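Local structure of DNA repair protein RAD7 (Saccharomyces cerevisiae, 5ZB2) at residues V183-R189 and H209-Y215; E145-V149 and N173-C178; F81-K86 and L107-Q112. The protein takes part in global genome nucleotide excision repair with RAD16 and ABF1, and is represented here by its leucine-rich repeat portion, in complex with Elc1. All coordinates share one frame; numbering follows the deposited sequence. Where two conformers were deposited one is given.

Contact 1 (V183-R189 and H209-Y215)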
ATOM      1  N   VAL A 183      -0.030  28.404  15.901  1.00 36.40           N
ATOM      2  CA  VAL A 183       0.893  29.078  16.807  1.00 38.73           C
ATOM      3  C   VAL A 183       2.331  28.980  16.333  1.00 38.83           C
ATOM      4  O   VAL A 183       3.223  29.560  16.972  1.00 37.33           O
ATOM      5  CB  VAL A 183       0.768  28.540  18.245  1.00 40.02           C
ATOM      6  CG1 VAL A 183      -0.579  28.926  18.839  1.00 41.72           C
ATOM      7  CG2 VAL A 183       0.961  27.032  18.279  1.00 39.11           C
ATOM      8  N   SER A 184       2.587  28.272  15.233  1.00 36.49           N
ATOM      9  CA  SER A 184       3.935  28.099  14.701  1.00 38.34           C
ATOM     10  C   SER A 184       3.841  27.897  13.196  1.00 37.21           C
ATOM     11  O   SER A 184       3.047  27.073  12.729  1.00 35.82           O
ATOM     12  CB  SER A 184       4.634  26.909  15.365  1.00 38.85           C
ATOM     13  OG  SER A 184       5.836  26.576  14.695  1.00 41.85           O
ATOM     14  N   LEU A 185       4.640  28.655  12.442  1.00 35.56           N
ATOM     15  CA  LEU A 185       4.578  28.641  10.986  1.00 36.18           C
ATOM     16  C   LEU A 185       5.979  28.753  10.401  1.00 35.68           C
ATOM     17  O   LEU A 185       6.780  29.589  10.833  1.00 33.23           O
ATOM     18  CB  LEU A 185       3.709  29.786  10.453  1.00 33.03           C
ATOM     19  CG  LEU A 185       3.635  29.919   8.929  1.00 34.64           C
ATOM     20  CD1 LEU A 185       2.924  28.716   8.303  1.00 35.50           C
ATOM     21  CD2 LEU A 185       2.943  31.215   8.547  1.00 36.84           C
ATOM     22  N   GLY A 186       6.261  27.913   9.407  1.00 34.85           N
ATOM     23  CA  GLY A 186       7.529  27.949   8.708  1.00 35.81           C
ATOM     24  C   GLY A 186       7.370  27.948   7.201  1.00 34.75           C
ATOM     25  O   GLY A 186       6.626  27.132   6.646  1.00 33.62           O
ATOM     26  N   LEU A 187       8.065  28.865   6.531  1.00 34.88           N
ATOM     27  CA  LEU A 187       8.024  28.994   5.074  1.00 33.53           C
ATOM     28  C   LEU A 187       9.454  29.192   4.600  1.00 35.82           C
ATOM     29  O   LEU A 187      10.032  30.263   4.813  1.00 34.39           O
ATOM     30  CB  LEU A 187       7.140  30.166   4.639  1.00 34.24           C
ATOM     31  CG  LEU A 187       5.696  30.148   5.150  1.00 34.28           C
ATOM     32  CD1 LEU A 187       4.995  31.480   4.877  1.00 36.51           C
ATOM     33  CD2 LEU A 187       4.930  28.998   4.517  1.00 34.57           C
ATOM     34  N   SER A 188      10.028  28.173   3.960  1.00 33.00           N
ATOM     35  CA  SER A 188      11.448  28.187   3.622  1.00 36.88           C
ATOM     36  C   SER A 188      11.647  27.686   2.201  1.00 35.62           C
ATOM     37  O   SER A 188      11.270  26.555   1.881  1.00 32.71           O
ATOM     38  CB  SER A 188      12.249  27.329   4.605  1.00 37.29           C
ATOM     39  OG  SER A 188      13.535  27.037   4.084  1.00 53.31           O
ATOM     40  N   ARG A 189      12.256  28.520   1.359  1.00 35.04           N
ATOM     41  CA  ARG A 189      12.631  28.129   0.002  1.00 36.88           C
ATOM     42  C   ARG A 189      11.409  27.645  -0.783  1.00 36.35           C
ATOM     43  O   ARG A 189      11.372  26.534  -1.319  1.00 35.14           O
ATOM     44  CB  ARG A 189      13.727  27.060   0.037  1.00 38.88           C
ATOM     45  CG  ARG A 189      15.071  27.569   0.530  1.00 43.39           C
ATOM     46  CD  ARG A 189      16.177  26.543   0.323  1.00 49.56           C
ATOM     47  NE  ARG A 189      17.490  27.084   0.673  1.00 57.10           N
ATOM     48  CZ  ARG A 189      18.252  27.806  -0.147  1.00 63.53           C
ATOM     49  NH1 ARG A 189      17.842  28.086  -1.378  1.00 62.82           N
ATOM     50  NH2 ARG A 189      19.431  28.255   0.267  1.00 59.19           N
ATOM     51  N   HIS A 209       4.008  31.685  18.772  1.00 38.96           N
ATOM     52  CA  HIS A 209       5.345  31.710  19.354  1.00 39.83           C
ATOM     53  C   HIS A 209       6.496  31.415  18.399  1.00 38.27           C
ATOM     54  O   HIS A 209       7.644  31.657  18.789  1.00 38.17           O
ATOM     55  CB  HIS A 209       5.421  30.724  20.532  1.00 42.36           C
ATOM     56  CG  HIS A 209       5.063  29.312  20.178  1.00 43.23           C
ATOM     57  ND1 HIS A 209       5.906  28.485  19.468  1.00 44.08           N
ATOM     58  CD2 HIS A 209       3.961  28.576  20.456  1.00 43.61           C
ATOM     59  CE1 HIS A 209       5.336  27.303  19.316  1.00 43.73           C
ATOM     60  NE2 HIS A 209       4.154  27.332  19.905  1.00 45.06           N
ATOM     61  N   SER A 210       6.259  30.924  17.181  1.00 34.91           N
ATOM     62  CA  SER A 210       7.349  30.527  16.288  1.00 37.86           C
ATOM     63  C   SER A 210       7.038  30.935  14.855  1.00 35.92           C
ATOM     64  O   SER A 210       6.073  30.444  14.261  1.00 33.31           O
ATOM     65  CB  SER A 210       7.598  29.016  16.360  1.00 38.70           C
ATOM     66  OG  SER A 210       8.209  28.656  17.586  1.00 42.36           O
ATOM     67  N   LEU A 211       7.875  31.808  14.298  1.00 35.05           N
ATOM     68  CA  LEU A 211       7.767  32.253  12.916  1.00 33.96           C
ATOM     69  C   LEU A 211       9.096  32.030  12.221  1.00 34.51           C
ATOM     70  O   LEU A 211      10.138  32.483  12.710  1.00 33.41           O
ATOM     71  CB  LEU A 211       7.391  33.737  12.824  1.00 34.81           C
ATOM     72  CG  LEU A 211       7.389  34.292  11.393  1.00 36.28           C
ATOM     73  CD1 LEU A 211       6.240  33.699  10.611  1.00 36.61           C
ATOM     74  CD2 LEU A 211       7.325  35.803  11.389  1.00 39.38           C
ATOM     75  N   CYS A 212       9.061  31.334  11.084  0.62 37.49           N
ATOM     76  CA  CYS A 212      10.250  31.060  10.285  0.62 36.75           C
ATOM     77  C   CYS A 212       9.966  31.428   8.837  0.62 34.37           C
ATOM     78  O   CYS A 212       9.000  30.931   8.248  0.62 35.33           O
ATOM     79  CB  CYS A 212      10.661  29.587  10.386  0.62 36.86           C
ATOM     80  SG  CYS A 212      11.024  29.022  12.063  0.62 37.53           S
ATOM     81  N   ILE A 213      10.801  32.296   8.270  1.00 33.54           N
ATOM     82  CA  ILE A 213      10.711  32.678   6.862  1.00 33.92           C
ATOM     83  C   ILE A 213      12.127  32.682   6.306  1.00 35.10           C
ATOM     84  O   ILE A 213      12.995  33.385   6.833  1.00 31.67           O
ATOM     85  CB  ILE A 213      10.055  34.056   6.654  1.00 33.27           C
ATOM     86  CG1 ILE A 213       8.646  34.084   7.256  1.00 34.13           C
ATOM     87  CG2 ILE A 213      10.014  34.395   5.167  1.00 31.58           C
ATOM     88  CD1 ILE A 213       7.947  35.447   7.181  1.00 32.39           C
ATOM     89  N   GLU A 214      12.366  31.906   5.246  1.00 33.63           N
ATOM     90  CA  GLU A 214      13.709  31.776   4.695  1.00 34.69           C
ATOM     91  C   GLU A 214      13.681  31.863   3.176  1.00 35.39           C
ATOM     92  O   GLU A 214      12.856  31.216   2.526  1.00 34.43           O
ATOM     93  CB  GLU A 214      14.354  30.455   5.122  1.00 37.09           C
ATOM     94  CG  GLU A 214      14.263  30.169   6.605  1.00 37.01           C
ATOM     95  CD  GLU A 214      15.051  28.935   7.006  1.00 40.94           C
ATOM     96  OE1 GLU A 214      16.260  29.065   7.285  1.00 39.43           O
ATOM     97  OE2 GLU A 214      14.464  27.833   7.031  1.00 43.98           O
ATOM     98  N   TYR A 215      14.598  32.655   2.624  1.00 35.65           N
ATOM     99  CA  TYR A 215      14.895  32.712   1.198  1.00 38.35           C
ATOM    100  C   TYR A 215      13.638  32.857   0.345  1.00 38.25           C
ATOM    101  O   TYR A 215      13.300  31.955  -0.431  1.00 36.86           O
ATOM    102  CB  TYR A 215      15.698  31.469   0.806  1.00 42.52           C
ATOM    103  CG  TYR A 215      16.845  31.255   1.764  1.00 40.41           C
ATOM    104  CD1 TYR A 215      17.906  32.144   1.799  1.00 42.32           C
ATOM    105  CD2 TYR A 215      16.843  30.199   2.664  1.00 41.02           C
ATOM    106  CE1 TYR A 215      18.945  31.984   2.689  1.00 41.53           C
ATOM    107  CE2 TYR A 215      17.880  30.026   3.561  1.00 41.18           C
ATOM    108  CZ  TYR A 215      18.932  30.925   3.567  1.00 44.08           C
ATOM    109  OH  TYR A 215      19.977  30.771   4.452  1.00 44.34           O
TER

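Contact 2 (E145-V149 and N173-C178)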
ATOM      1  N   GLU A 145      -4.777  21.946  -0.606  1.00 40.25           N
ATOM      2  CA  GLU A 145      -6.085  22.420  -0.161  1.00 43.08           C
ATOM      3  C   GLU A 145      -6.856  21.315   0.553  1.00 41.61           C
ATOM      4  O   GLU A 145      -7.394  21.527   1.645  1.00 40.41           O
ATOM      5  CB  GLU A 145      -6.888  22.954  -1.346  1.00 47.58           C
ATOM      6  CG  GLU A 145      -8.269  23.471  -0.949  1.00 55.71           C
ATOM      7  CD  GLU A 145      -8.974  24.230  -2.061  1.00 63.53           C
ATOM      8  OE1 GLU A 145      -8.463  24.250  -3.202  1.00 64.63           O
ATOM      9  OE2 GLU A 145     -10.049  24.806  -1.790  1.00 78.16           O
ATOM     10  N   LYS A 146      -6.926  20.125  -0.054  1.00 40.28           N
ATOM     11  CA  LYS A 146      -7.650  19.025   0.578  1.00 40.11           C
ATOM     12  C   LYS A 146      -7.062  18.690   1.942  1.00 39.05           C
ATOM     13  O   LYS A 146      -7.800  18.411   2.894  1.00 38.34           O
ATOM     14  CB  LYS A 146      -7.632  17.791  -0.321  1.00 42.66           C
ATOM     15  CG  LYS A 146      -8.447  17.932  -1.587  1.00 46.55           C
ATOM     16  CD  LYS A 146      -8.572  16.601  -2.308  1.00 63.34           C
ATOM     17  CE  LYS A 146      -9.261  16.756  -3.654  1.00 65.44           C
ATOM     18  NZ  LYS A 146      -8.445  17.560  -4.608  1.00 61.62           N
ATOM     19  N   PHE A 147      -5.735  18.711   2.054  1.00 38.38           N
ATOM     20  CA  PHE A 147      -5.097  18.397   3.328  1.00 37.95           C
ATOM     21  C   PHE A 147      -5.459  19.424   4.396  1.00 38.46           C
ATOM     22  O   PHE A 147      -5.713  19.062   5.552  1.00 37.87           O
ATOM     23  CB  PHE A 147      -3.580  18.316   3.138  1.00 35.80           C
ATOM     24  CG  PHE A 147      -2.807  18.304   4.421  1.00 34.07           C
ATOM     25  CD1 PHE A 147      -2.715  17.154   5.179  1.00 35.74           C
ATOM     26  CD2 PHE A 147      -2.163  19.446   4.865  1.00 36.10           C
ATOM     27  CE1 PHE A 147      -2.003  17.141   6.358  1.00 37.29           C
ATOM     28  CE2 PHE A 147      -1.448  19.438   6.041  1.00 36.26           C
ATOM     29  CZ  PHE A 147      -1.364  18.283   6.788  1.00 37.22           C
ATOM     30  N   PHE A 148      -5.502  20.707   4.031  1.00 36.42           N
ATOM     31  CA  PHE A 148      -5.812  21.744   5.014  1.00 38.54           C
ATOM     32  C   PHE A 148      -7.281  21.720   5.420  1.00 39.98           C
ATOM     33  O   PHE A 148      -7.603  22.014   6.575  1.00 39.08           O
ATOM     34  CB  PHE A 148      -5.429  23.116   4.465  1.00 35.08           C
ATOM     35  CG  PHE A 148      -3.953  23.283   4.235  1.00 36.03           C
ATOM     36  CD1 PHE A 148      -3.040  22.867   5.187  1.00 34.74           C
ATOM     37  CD2 PHE A 148      -3.478  23.842   3.062  1.00 35.79           C
ATOM     38  CE1 PHE A 148      -1.684  23.013   4.978  1.00 32.67           C
ATOM     39  CE2 PHE A 148      -2.125  23.988   2.847  1.00 34.84           C
ATOM     40  CZ  PHE A 148      -1.229  23.572   3.805  1.00 33.60           C
ATOM     41  N   VAL A 149      -8.184  21.369   4.502  1.00 40.34           N
ATOM     42  CA  VAL A 149      -9.587  21.201   4.881  1.00 41.93           C
ATOM     43  C   VAL A 149      -9.716  20.109   5.936  1.00 42.28           C
ATOM     44  O   VAL A 149     -10.410  20.272   6.947  1.00 43.49           O
ATOM     45  CB  VAL A 149     -10.447  20.896   3.641  1.00 41.55           C
ATOM     46  CG1 VAL A 149     -11.877  20.527   4.038  1.00 40.49           C
ATOM     47  CG2 VAL A 149     -10.459  22.091   2.696  1.00 41.01           C
ATOM     48  N   ASN A 173      -5.189  28.742   1.338  1.00 39.40           N
ATOM     49  CA  ASN A 173      -6.000  27.669   1.904  1.00 40.06           C
ATOM     50  C   ASN A 173      -5.486  27.239   3.273  1.00 37.82           C
ATOM     51  O   ASN A 173      -6.279  26.828   4.127  1.00 37.38           O
ATOM     52  CB  ASN A 173      -6.041  26.475   0.952  1.00 42.58           C
ATOM     53  CG  ASN A 173      -6.719  26.802  -0.363  1.00 48.02           C
ATOM     54  OD1 ASN A 173      -6.174  26.546  -1.436  1.00 48.50           O
ATOM     55  ND2 ASN A 173      -7.917  27.373  -0.287  1.00 50.98           N
ATOM     56  N   LEU A 174      -4.175  27.316   3.503  1.00 35.92           N
ATOM     57  CA  LEU A 174      -3.650  27.072   4.842  1.00 36.69           C
ATOM     58  C   LEU A 174      -4.195  28.096   5.827  1.00 37.85           C
ATOM     59  O   LEU A 174      -4.666  27.746   6.916  1.00 35.29           O
ATOM     60  CB  LEU A 174      -2.123  27.115   4.830  1.00 36.45           C
ATOM     61  CG  LEU A 174      -1.464  27.178   6.213  1.00 36.53           C
ATOM     62  CD1 LEU A 174      -1.835  25.955   7.035  1.00 35.66           C
ATOM     63  CD2 LEU A 174       0.049  27.309   6.101  1.00 33.77           C
ATOM     64  N   LEU A 175      -4.125  29.377   5.460  1.00 38.06           N
ATOM     65  CA  LEU A 175      -4.537  30.434   6.375  1.00 38.18           C
ATOM     66  C   LEU A 175      -6.047  30.443   6.560  1.00 38.67           C
ATOM     67  O   LEU A 175      -6.538  30.581   7.684  1.00 37.72           O
ATOM     68  CB  LEU A 175      -4.049  31.783   5.857  1.00 37.85           C
ATOM     69  CG  LEU A 175      -2.530  31.932   5.782  1.00 37.46           C
ATOM     70  CD1 LEU A 175      -2.152  33.256   5.140  1.00 37.10           C
ATOM     71  CD2 LEU A 175      -1.909  31.803   7.162  1.00 35.03           C
ATOM     72  N   ILE A 176      -6.799  30.289   5.468  1.00 38.95           N
ATOM     73  CA  ILE A 176      -8.254  30.258   5.565  1.00 39.41           C
ATOM     74  C   ILE A 176      -8.706  29.121   6.475  1.00 40.35           C
ATOM     75  O   ILE A 176      -9.593  29.303   7.315  1.00 40.62           O
ATOM     76  CB  ILE A 176      -8.874  30.150   4.158  1.00 40.47           C
ATOM     77  CG1 ILE A 176      -8.662  31.461   3.396  1.00 40.96           C
ATOM     78  CG2 ILE A 176     -10.364  29.821   4.245  1.00 39.45           C
ATOM     79  CD1 ILE A 176      -9.118  31.429   1.948  1.00 43.71           C
ATOM     80  N   ASN A 177      -8.105  27.938   6.334  1.00 39.07           N
ATOM     81  CA  ASN A 177      -8.577  26.771   7.074  1.00 40.93           C
ATOM     82  C   ASN A 177      -7.955  26.627   8.459  1.00 41.21           C
ATOM     83  O   ASN A 177      -8.592  26.056   9.352  1.00 42.99           O
ATOM     84  CB  ASN A 177      -8.310  25.494   6.272  1.00 40.69           C
ATOM     85  CG  ASN A 177      -9.259  25.336   5.102  1.00 42.25           C
ATOM     86  OD1 ASN A 177     -10.401  24.913   5.273  1.00 44.55           O
ATOM     87  ND2 ASN A 177      -8.791  25.677   3.905  1.00 42.13           N
ATOM     88  N   CYS A 178      -6.735  27.128   8.670  1.00 37.10           N
ATOM     89  CA  CYS A 178      -6.022  26.887   9.917  1.00 39.43           C
ATOM     90  C   CYS A 178      -5.420  28.138  10.541  1.00 38.44           C
ATOM     91  O   CYS A 178      -4.771  28.031  11.587  1.00 37.06           O
ATOM     92  CB  CYS A 178      -4.904  25.857   9.692  1.00 39.82           C
ATOM     93  SG  CYS A 178      -5.441  24.368   8.813  1.00 40.48           S
TER

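Contact 3 (F81-K86 and L107-Q112). With GOL (glycerol), chain D.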
ATOM      1  N   PHE A  81      12.042  12.429  11.612  1.00 36.99           N
ATOM      2  CA  PHE A  81      12.857  11.686  10.650  1.00 36.75           C
ATOM      3  C   PHE A  81      13.664  12.703   9.855  1.00 36.02           C
ATOM      4  O   PHE A  81      13.092  13.505   9.109  1.00 36.24           O
ATOM      5  CB  PHE A  81      11.993  10.839   9.709  1.00 38.03           C
ATOM      6  CG  PHE A  81      11.476   9.551  10.308  1.00 38.03           C
ATOM      7  CD1 PHE A  81      12.010   9.022  11.473  1.00 38.36           C
ATOM      8  CD2 PHE A  81      10.459   8.854   9.670  1.00 38.56           C
ATOM      9  CE1 PHE A  81      11.529   7.831  11.994  1.00 40.05           C
ATOM     10  CE2 PHE A  81       9.978   7.667  10.186  1.00 39.70           C
ATOM     11  CZ  PHE A  81      10.512   7.155  11.350  1.00 39.97           C
ATOM     12  N   SER A  82      14.992  12.665  10.001  1.00 37.20           N
ATOM     13  CA  SER A  82      15.847  13.672   9.382  1.00 37.67           C
ATOM     14  C   SER A  82      16.087  13.425   7.896  1.00 38.38           C
ATOM     15  O   SER A  82      16.421  14.370   7.174  1.00 35.66           O
ATOM     16  CB  SER A  82      17.191  13.740  10.114  1.00 42.42           C
ATOM     17  OG  SER A  82      17.015  14.183  11.449  1.00 50.84           O
ATOM     18  N   ASP A  83      15.929  12.191   7.420  1.00 35.16           N
ATOM     19  CA  ASP A  83      16.088  11.906   5.990  1.00 36.59           C
ATOM     20  C   ASP A  83      15.160  10.746   5.641  1.00 34.46           C
ATOM     21  O   ASP A  83      15.498   9.589   5.901  1.00 32.01           O
ATOM     22  CB  ASP A  83      17.536  11.578   5.649  1.00 37.63           C
ATOM     23  CG  ASP A  83      17.747  11.335   4.158  1.00 37.14           C
ATOM     24  OD1 ASP A  83      16.764  11.041   3.446  1.00 35.05           O
ATOM     25  OD2 ASP A  83      18.903  11.430   3.698  1.00 38.13           O
ATOM     26  N   CYS A  84      14.010  11.069   5.041  1.00 34.94           N
ATOM     27  CA  CYS A  84      13.009  10.093   4.627  1.00 33.06           C
ATOM     28  C   CYS A  84      13.115   9.719   3.158  1.00 33.33           C
ATOM     29  O   CYS A  84      12.191   9.095   2.628  1.00 34.32           O
ATOM     30  CB  CYS A  84      11.599  10.634   4.868  1.00 35.93           C
ATOM     31  SG  CYS A  84      11.285  11.283   6.487  1.00 35.66           S
ATOM     32  N   SER A  85      14.194  10.117   2.480  1.00 33.75           N
ATOM     33  CA  SER A  85      14.251   9.994   1.025  1.00 35.51           C
ATOM     34  C   SER A  85      13.871   8.596   0.553  1.00 34.72           C
ATOM     35  O   SER A  85      13.198   8.442  -0.471  1.00 34.48           O
ATOM     36  CB  SER A  85      15.648  10.364   0.524  1.00 35.75           C
ATOM     37  OG  SER A  85      15.874  11.753   0.656  1.00 37.59           O
ATOM     38  N   LYS A  86      14.286   7.564   1.289  1.00 33.21           N
ATOM     39  CA  LYS A  86      14.087   6.184   0.866  1.00 36.20           C
ATOM     40  C   LYS A  86      12.765   5.583   1.340  1.00 36.28           C
ATOM     41  O   LYS A  86      12.472   4.431   0.999  1.00 34.01           O
ATOM     42  CB  LYS A  86      15.250   5.318   1.360  1.00 38.24           C
ATOM     43  CG  LYS A  86      16.595   5.710   0.765  1.00 42.47           C
ATOM     44  CD  LYS A  86      17.717   4.817   1.273  1.00 49.26           C
ATOM     45  CE  LYS A  86      19.047   5.170   0.627  1.00 62.36           C
ATOM     46  NZ  LYS A  86      20.138   4.246   1.045  1.00 91.68           N
ATOM     47  N   LEU A 107       8.915  15.214   8.849  1.00 33.59           N
ATOM     48  CA  LEU A 107       9.380  14.373   7.746  1.00 35.78           C
ATOM     49  C   LEU A 107      10.288  15.226   6.866  1.00 33.85           C
ATOM     50  O   LEU A 107       9.808  16.020   6.049  1.00 34.53           O
ATOM     51  CB  LEU A 107       8.200  13.809   6.952  1.00 35.32           C
ATOM     52  CG  LEU A 107       7.166  13.015   7.756  1.00 36.43           C
ATOM     53  CD1 LEU A 107       5.995  12.564   6.881  1.00 32.55           C
ATOM     54  CD2 LEU A 107       7.816  11.815   8.431  1.00 36.55           C
ATOM     55  N   GLN A 108      11.594  15.064   7.032  1.00 34.75           N
ATOM     56  CA  GLN A 108      12.581  15.855   6.307  1.00 35.64           C
ATOM     57  C   GLN A 108      13.116  15.043   5.132  1.00 33.72           C
ATOM     58  O   GLN A 108      13.470  13.870   5.289  1.00 32.20           O
ATOM     59  CB  GLN A 108      13.723  16.276   7.234  1.00 36.91           C
ATOM     60  CG  GLN A 108      13.272  17.002   8.506  1.00 37.17           C
ATOM     61  CD  GLN A 108      12.656  18.365   8.226  1.00 38.54           C
ATOM     62  OE1 GLN A 108      13.282  19.234   7.621  1.00 37.11           O
ATOM     63  NE2 GLN A 108      11.421  18.554   8.671  1.00 37.46           N
ATOM     64  N   MET A 109      13.164  15.669   3.956  1.00 33.32           N
ATOM     65  CA  MET A 109      13.572  14.993   2.727  1.00 34.71           C
ATOM     66  C   MET A 109      12.596  13.864   2.392  1.00 35.29           C
ATOM     67  O   MET A 109      12.982  12.706   2.213  1.00 34.06           O
ATOM     68  CB  MET A 109      15.009  14.473   2.836  1.00 34.78           C
ATOM     69  CG  MET A 109      16.019  15.536   3.270  1.00 36.29           C
ATOM     70  SD  MET A 109      17.718  14.926   3.375  1.00 40.11           S
ATOM     71  CE  MET A 109      18.058  14.579   1.649  1.00 38.78           C
ATOM     72  N   CYS A 110      11.315  14.221   2.309  1.00 31.95           N
ATOM     73  CA  CYS A 110      10.234  13.256   2.087  1.00 34.20           C
ATOM     74  C   CYS A 110       9.773  13.284   0.628  1.00 31.23           C
ATOM     75  O   CYS A 110       8.601  13.486   0.314  1.00 30.75           O
ATOM     76  CB  CYS A 110       9.077  13.541   3.043  1.00 33.50           C
ATOM     77  SG  CYS A 110       8.401  15.244   2.957  1.00 33.47           S
ATOM     78  N   GLY A 111      10.722  13.027  -0.274  1.00 31.64           N
ATOM     79  CA  GLY A 111      10.454  13.181  -1.697  1.00 33.47           C
ATOM     80  C   GLY A 111       9.352  12.284  -2.232  1.00 30.98           C
ATOM     81  O   GLY A 111       8.682  12.637  -3.207  1.00 29.99           O
ATOM     82  N   GLN A 112       9.146  11.118  -1.619  1.00 29.39           N
ATOM     83  CA  GLN A 112       8.173  10.154  -2.126  1.00 33.31           C
ATOM     84  C   GLN A 112       6.787  10.321  -1.516  1.00 33.82           C
ATOM     85  O   GLN A 112       5.856   9.621  -1.929  1.00 31.64           O
ATOM     86  CB  GLN A 112       8.671   8.724  -1.884  1.00 33.78           C
ATOM     87  CG  GLN A 112      10.038   8.452  -2.494  1.00 33.44           C
ATOM     88  CD  GLN A 112      10.412   6.987  -2.474  1.00 37.41           C
ATOM     89  OE1 GLN A 112       9.617   6.126  -2.854  1.00 37.11           O
ATOM     90  NE2 GLN A 112      11.634   6.692  -2.034  1.00 35.19           N
TER
HETATM   91  C1  GOL D 602      14.206  15.831  -1.024  1.00 35.84           C
HETATM   92  O1  GOL D 602      15.224  16.658  -0.515  1.00 39.03           O
HETATM   93  C2  GOL D 602      14.732  14.404  -1.066  1.00 39.29           C
HETATM   94  O2  GOL D 602      13.889  13.567  -0.306  1.00 43.77           O
HETATM   95  C3  GOL D 602      14.756  13.912  -2.505  1.00 36.14           C
HETATM   96  O3  GOL D 602      14.969  12.523  -2.511  1.00 37.19           O
HETATM   97  O   HOH W   1      10.142   9.886   0.773  1.00 34.09           O
HETATM   98  O   HOH W   2      13.126   3.924  -1.898  1.00 44.66           O

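Contact 1 (V183-R189 and H209-Y215)
V183 O is held by the H209 backbone and roofed by the H209 ring. The H209 N-H points straight at it (2.9 Å, 179° at H), S210 N adds a weak bond, and the imidazole lies with one face over the same oxygen. H209 can fold back this way because CG sits between its own N and carbonyl carbon (chi1 57°); ND1 then pairs with S210 OG at the ring edge, 3.0 Å away. With an alanine in place of H209, V183 O would probably lose its cover and S210 OG one of its polar partners.

Further on, the parallel strands satisfy each other in alternation: L185 N on S210 O, C212 N on L185 O, L187 N on C212 O (2.8 Å), E214 N on L187 O, and R189 N on E214 O. Past the ladder, the R189 guanidinium stacks on the Y215 ring, CZ 4.3 Å from its centroid and the planes 25° apart, a cation-pi pair.

Polar ends find partners on neighbouring strands: S184 OG bonds to E157 and H159, and E214 OE1 to N244. Strands 157-161 and 240-244 flank the pair, while on the L185, L187, L211 and I213 face L211 packs against helix 224-234.

Contact 2 (E145-V149 and N173-C178)
On the outer, helical side of the leucine-rich repeat solenoid, F148 of helix 141-150 presents a ring face to L174 of helix 168-178. L174 CB stands over that face, 3.8 Å from the ring centroid and 15° off its normal, a CH-pi contact. L174, its CG trans to the backbone N (chi1 167°), also lays CD1 over the ring, 3.6 Å from F148 CE1. F158 of strand 157-161 meets the F148 ring edge-to-face, closing in the aromatic group from the inner layer.

The two helices run nearly parallel, 14° apart with 9.0 Å between the axes of the short segments. This is the solenoid's usual arrangement, in which neighbouring helices stack side by side behind the strands. Toward the outside the contact turns polar. The E145 carboxylate lies on the N173 amide, planes nearly parallel, with E145 CG 3.7 Å from N173 CG; E145 OE1 has K169 as a long, weak ionic partner.

N177 reaches back along its own helix. ND2 donates to N173 O at 2.8 Å, in the plane of the amide, so that oxygen takes both N177 N and ND2. The amide is thereby fixed in rotation, and its OD1 rests 3.8 Å from V149 CG2.

Contact 3 (F81-K86 and L107-Q112)
F81 and L107 lie side by side on the inside of two adjacent turns of the leucine-rich repeat, CD2 to CD2 at 4.2 Å. F81-C84 and L107-C110 both fit the strand-and-turn end of the cysteine-containing repeat pattern, with C84 and C110 at equivalent places. Q108 N bonds to F81 O, and C84 N to Q108 O, carrying the pairing past the end of strand 78-81 into the loop.

The cysteines are turned differently. C84 has SG anti to its carbonyl carbon (chi1 -50°), which lays the sulfur alongside L107, 4.0 Å from its CD2. C110 has the opposite sense of chi1 and points away, its CB still close to C84 CB; Y92 of helix 89-98 packs on both cysteines and on L107.

D83 puts CG anti to its backbone N (chi1 -178°), and this lets OD1 take the S85 N-H at 2.9 Å, nearly in line with the carboxylate C-O bond: an Asx turn. Across the D83 carboxylate runs M109, extended to SD, which sits 3.7 Å from D83 CG, then bent at chi3 so that CE comes near S85 OG. A glycerol, probably from the crystallisation liquor, bonds through O2 to S85 OG and more weakly to M109 O and G111 N.

Q108 bends at its second torsion, carrying NE2 away to S106 and N132. Q112 instead stays extended beyond CG and reaches across the loop: NE2 donates to S85 O at 2.8 Å, in the carbonyl plane. One water links C84 O to Q112 N; a second gives a proton to K86 O at 3.0 Å and accepts one from Q112 NE2 at 3.1 Å.

How the contacts relate
Going from the N terminus, contact 3 comes first: it closes the excursion through helix 89-98 by pairing the ends and following loops of strands 78-81 and 104-108. Contact 2 follows, joining helices 141-150 and 168-178 around strand 157-161. Helix 168-178 then leads straight into strand 184-188, where contact 1 opens; it closes after helix 199-202. The three are strictly in series, none nested and none crossing, as a solenoid built turn by turn implies. Contacts 1 and 2 meet directly, L185 CD1 packing on L174 CD2 at 3.9 Å, and so tie strand layer to helix layer. Contact 3 lies earlier along the strand layer, its nearest atoms about 9 Å from either of the others.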